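Local coordinates for hypothetical protein PA2201 (Pseudomonas aeruginosa, PDB 2FEF), which is of unknown function but is probably an immunity protein that neutralises a PoNe-type DNase toxin, at residues T85-A90 and S102-T107. Sequence-based numbering, arbitrary orientation.
Sequences TLLLKA and SIYLET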
ATOM      1  N   THR B  85      11.790   0.445 -10.081  1.00 25.49           N
ATOM      2  CA  THR B  85      10.815   1.414 -10.622  1.00 25.18           C
ATOM      3  C   THR B  85      11.145   2.795 -10.113  1.00 24.93           C
ATOM      4  O   THR B  85      11.130   3.746 -10.867  1.00 24.14           O
ATOM      5  CB  THR B  85       9.359   0.994 -10.333  1.00 25.67           C
ATOM      6  OG1 THR B  85       9.202  -0.385 -10.697  1.00 24.59           O
ATOM      7  CG2 THR B  85       8.397   1.842 -11.130  1.00 26.21           C
ATOM      8  N   LEU B  86      11.527   2.904  -8.849  1.00 24.52           N
ATOM      9  CA  LEU B  86      11.967   4.203  -8.327  1.00 24.60           C
ATOM     10  C   LEU B  86      13.119   4.744  -9.160  1.00 24.71           C
ATOM     11  O   LEU B  86      13.134   5.928  -9.525  1.00 23.91           O
ATOM     12  CB  LEU B  86      12.397   4.072  -6.850  1.00 24.68           C
ATOM     13  CG  LEU B  86      12.475   5.435  -6.142  1.00 25.94           C
ATOM     14  CD1 LEU B  86      11.110   6.007  -5.795  1.00 22.30           C
ATOM     15  CD2 LEU B  86      13.345   5.327  -4.860  1.00 28.09           C
ATOM     16  N   LEU B  87      14.096   3.877  -9.462  1.00 23.88           N
ATOM     17  CA  LEU B  87      15.253   4.312 -10.270  1.00 24.14           C
ATOM     18  C   LEU B  87      14.776   4.829 -11.634  1.00 23.37           C
ATOM     19  O   LEU B  87      15.156   5.911 -12.066  1.00 24.82           O
ATOM     20  CB  LEU B  87      16.265   3.155 -10.428  1.00 23.56           C
ATOM     21  CG  LEU B  87      17.508   3.502 -11.290  1.00 24.91           C
ATOM     22  CD1 LEU B  87      18.200   4.714 -10.797  1.00 27.80           C
ATOM     23  CD2 LEU B  87      18.444   2.298 -11.265  1.00 24.70           C
ATOM     24  N   LEU B  88      13.923   4.058 -12.290  1.00 23.93           N
ATOM     25  CA  LEU B  88      13.355   4.468 -13.565  1.00 24.60           C
ATOM     26  C   LEU B  88      12.651   5.827 -13.484  1.00 24.18           C
ATOM     27  O   LEU B  88      12.899   6.707 -14.303  1.00 23.85           O
ATOM     28  CB  LEU B  88      12.415   3.357 -14.095  1.00 23.97           C
ATOM     29  CG  LEU B  88      11.752   3.719 -15.428  1.00 24.25           C
ATOM     30  CD1 LEU B  88      12.799   3.885 -16.557  1.00 22.60           C
ATOM     31  CD2 LEU B  88      10.698   2.686 -15.762  1.00 24.75           C
ATOM     32  N   LYS B  89      11.775   6.012 -12.500  1.00 24.02           N
ATOM     33  CA  LYS B  89      11.117   7.302 -12.340  1.00 24.08           C
ATOM     34  C   LYS B  89      12.125   8.447 -12.148  1.00 24.77           C
ATOM     35  O   LYS B  89      11.935   9.566 -12.646  1.00 24.71           O
ATOM     36  CB  LYS B  89      10.182   7.219 -11.137  1.00 24.71           C
ATOM     37  CG  LYS B  89       9.024   6.257 -11.394  1.00 25.38           C
ATOM     38  CD  LYS B  89       7.996   6.882 -12.351  1.00 29.13           C
ATOM     39  CE  LYS B  89       7.090   5.794 -12.905  1.00 32.18           C
ATOM     40  NZ  LYS B  89       6.161   6.420 -13.903  1.00 35.96           N
ATOM     41  N   ALA B  90      13.197   8.175 -11.399  1.00 24.03           N
ATOM     42  CA  ALA B  90      14.219   9.195 -11.162  1.00 25.19           C
ATOM     43  C   ALA B  90      14.963   9.567 -12.479  1.00 24.59           C
ATOM     44  O   ALA B  90      15.288  10.727 -12.715  1.00 25.73           O
ATOM     45  CB  ALA B  90      15.195   8.682 -10.115  1.00 24.15           C
ATOM     46  N   SER B 102      23.000   7.029  -6.106  1.00 28.11           N
ATOM     47  CA  SER B 102      22.561   6.829  -4.731  1.00 29.00           C
ATOM     48  C   SER B 102      21.341   5.910  -4.638  1.00 28.51           C
ATOM     49  O   SER B 102      21.202   5.168  -3.665  1.00 30.05           O
ATOM     50  CB  SER B 102      22.291   8.185  -4.053  1.00 29.34           C
ATOM     51  OG  SER B 102      20.968   8.649  -4.342  1.00 34.76           O
ATOM     52  N   ILE B 103      20.461   5.938  -5.643  1.00 26.79           N
ATOM     53  CA  ILE B 103      19.348   5.002  -5.717  1.00 26.11           C
ATOM     54  C   ILE B 103      19.809   3.643  -6.186  1.00 25.14           C
ATOM     55  O   ILE B 103      19.467   2.637  -5.581  1.00 25.86           O
ATOM     56  CB  ILE B 103      18.188   5.533  -6.606  1.00 26.76           C
ATOM     57  CG1 ILE B 103      17.730   6.900  -6.072  1.00 26.59           C
ATOM     58  CG2 ILE B 103      16.991   4.515  -6.667  1.00 25.46           C
ATOM     59  CD1 ILE B 103      16.897   7.743  -7.090  1.00 27.18           C
ATOM     60  N   TYR B 104      20.599   3.625  -7.252  1.00 24.84           N
ATOM     61  CA  TYR B 104      21.097   2.396  -7.852  1.00 25.49           C
ATOM     62  C   TYR B 104      21.834   1.490  -6.845  1.00 25.09           C
ATOM     63  O   TYR B 104      21.660   0.266  -6.853  1.00 24.70           O
ATOM     64  CB  TYR B 104      22.028   2.707  -9.047  1.00 24.65           C
ATOM     65  CG  TYR B 104      22.579   1.413  -9.631  1.00 26.15           C
ATOM     66  CD1 TYR B 104      21.799   0.608 -10.497  1.00 24.03           C
ATOM     67  CD2 TYR B 104      23.833   0.946  -9.247  1.00 24.36           C
ATOM     68  CE1 TYR B 104      22.291  -0.625 -10.966  1.00 21.77           C
ATOM     69  CE2 TYR B 104      24.333  -0.281  -9.714  1.00 25.01           C
ATOM     70  CZ  TYR B 104      23.578  -1.037 -10.580  1.00 24.94           C
ATOM     71  OH  TYR B 104      24.120  -2.219 -11.017  1.00 24.91           O
ATOM     72  N   LEU B 105      22.611   2.083  -5.952  1.00 25.67           N
ATOM     73  CA  LEU B 105      23.347   1.253  -4.981  1.00 26.22           C
ATOM     74  C   LEU B 105      22.385   0.436  -4.136  1.00 27.39           C
ATOM     75  O   LEU B 105      22.672  -0.728  -3.834  1.00 26.43           O
ATOM     76  CB  LEU B 105      24.251   2.091  -4.080  1.00 27.06           C
ATOM     77  CG  LEU B 105      25.453   2.760  -4.755  1.00 27.11           C
ATOM     78  CD1 LEU B 105      26.311   3.376  -3.673  1.00 30.62           C
ATOM     79  CD2 LEU B 105      26.278   1.793  -5.628  1.00 28.62           C
ATOM     80  N   GLU B 106      21.240   1.034  -3.786  1.00 27.86           N
ATOM     81  CA  GLU B 106      20.243   0.322  -2.960  1.00 28.42           C
ATOM     82  C   GLU B 106      19.368  -0.605  -3.757  1.00 28.61           C
ATOM     83  O   GLU B 106      18.929  -1.657  -3.249  1.00 28.77           O
ATOM     84  CB  GLU B 106      19.377   1.304  -2.171  1.00 28.72           C
ATOM     85  CG  GLU B 106      20.179   2.111  -1.142  1.00 28.77           C
ATOM     86  CD  GLU B 106      20.878   1.193  -0.169  1.00 33.13           C
ATOM     87  OE1 GLU B 106      20.279   0.156   0.206  1.00 36.72           O
ATOM     88  OE2 GLU B 106      22.012   1.497   0.227  1.00 36.07           O
ATOM     89  N   THR B 107      19.094  -0.223  -4.996  1.00 27.20           N
ATOM     90  CA  THR B 107      18.354  -1.104  -5.904  1.00 27.71           C
ATOM     91  C   THR B 107      19.156  -2.408  -6.090  1.00 26.25           C
ATOM     92  O   THR B 107      18.629  -3.520  -5.896  1.00 24.40           O
ATOM     93  CB  THR B 107      18.151  -0.455  -7.256  1.00 28.25           C
ATOM     94  OG1 THR B 107      17.574   0.852  -7.080  1.00 31.88           O
ATOM     95  CG2 THR B 107      17.280  -1.341  -8.167  1.00 27.93           C
TER
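Ile103 meets Leu86, Leu87 and Ala90 with its two branches. Ile103 CG2 rests against the backbone of the facing helix, 4.0 Å from Leu87 CA, and is also 4.1 Å from Leu86 CD2, the side chains of Leu86 and Ile103 crossing at about a right angle. The other branch ends on Ala90, where Ile103 CD1 lies 3.6 Å from Ala90 CB. Chi1 of -56° sets CG1 beside the backbone N and CG2 anti to it, which parts the two branches at their root. Leu87 extends past Ile103 to Tyr104: Leu87 CD2 stands 3.8 Å from Tyr104 CD1, in the ring plane, so the methyl touches the edge of the ring. Tyr104 CG is anti to the backbone N (chi1 178°). Farther out, the Tyr104 hydroxyl bonds to Leu152 O on helix 146-158, from which Gln151 and Met155 also touch Leu87.

Thr107 takes a lesser part, its OG1 lying 4.3 Å from Leu87 CB. Thr107 OG1 hydrogen-bonds back to Ile103 O at 3.0 Å, approaching from above the carbonyl plane, while Thr107 N bonds to the same oxygen; a weak hydrogen bond also links OG1 to Ala83 O on the facing helix. Trp19 of helix 12-20 touches both Leu86 and Ile103.

The segment axes approach to 9.6 Å at 163°, nearly antiparallel, as expected of a helical hairpin: helices 66-93 and 97-127 are consecutive, joined by a short connection. All six touching residues are buried and the closest pairs are apolar, which implies that the hairpin is held here mainly by side-chain shape and the hydrophobic effect.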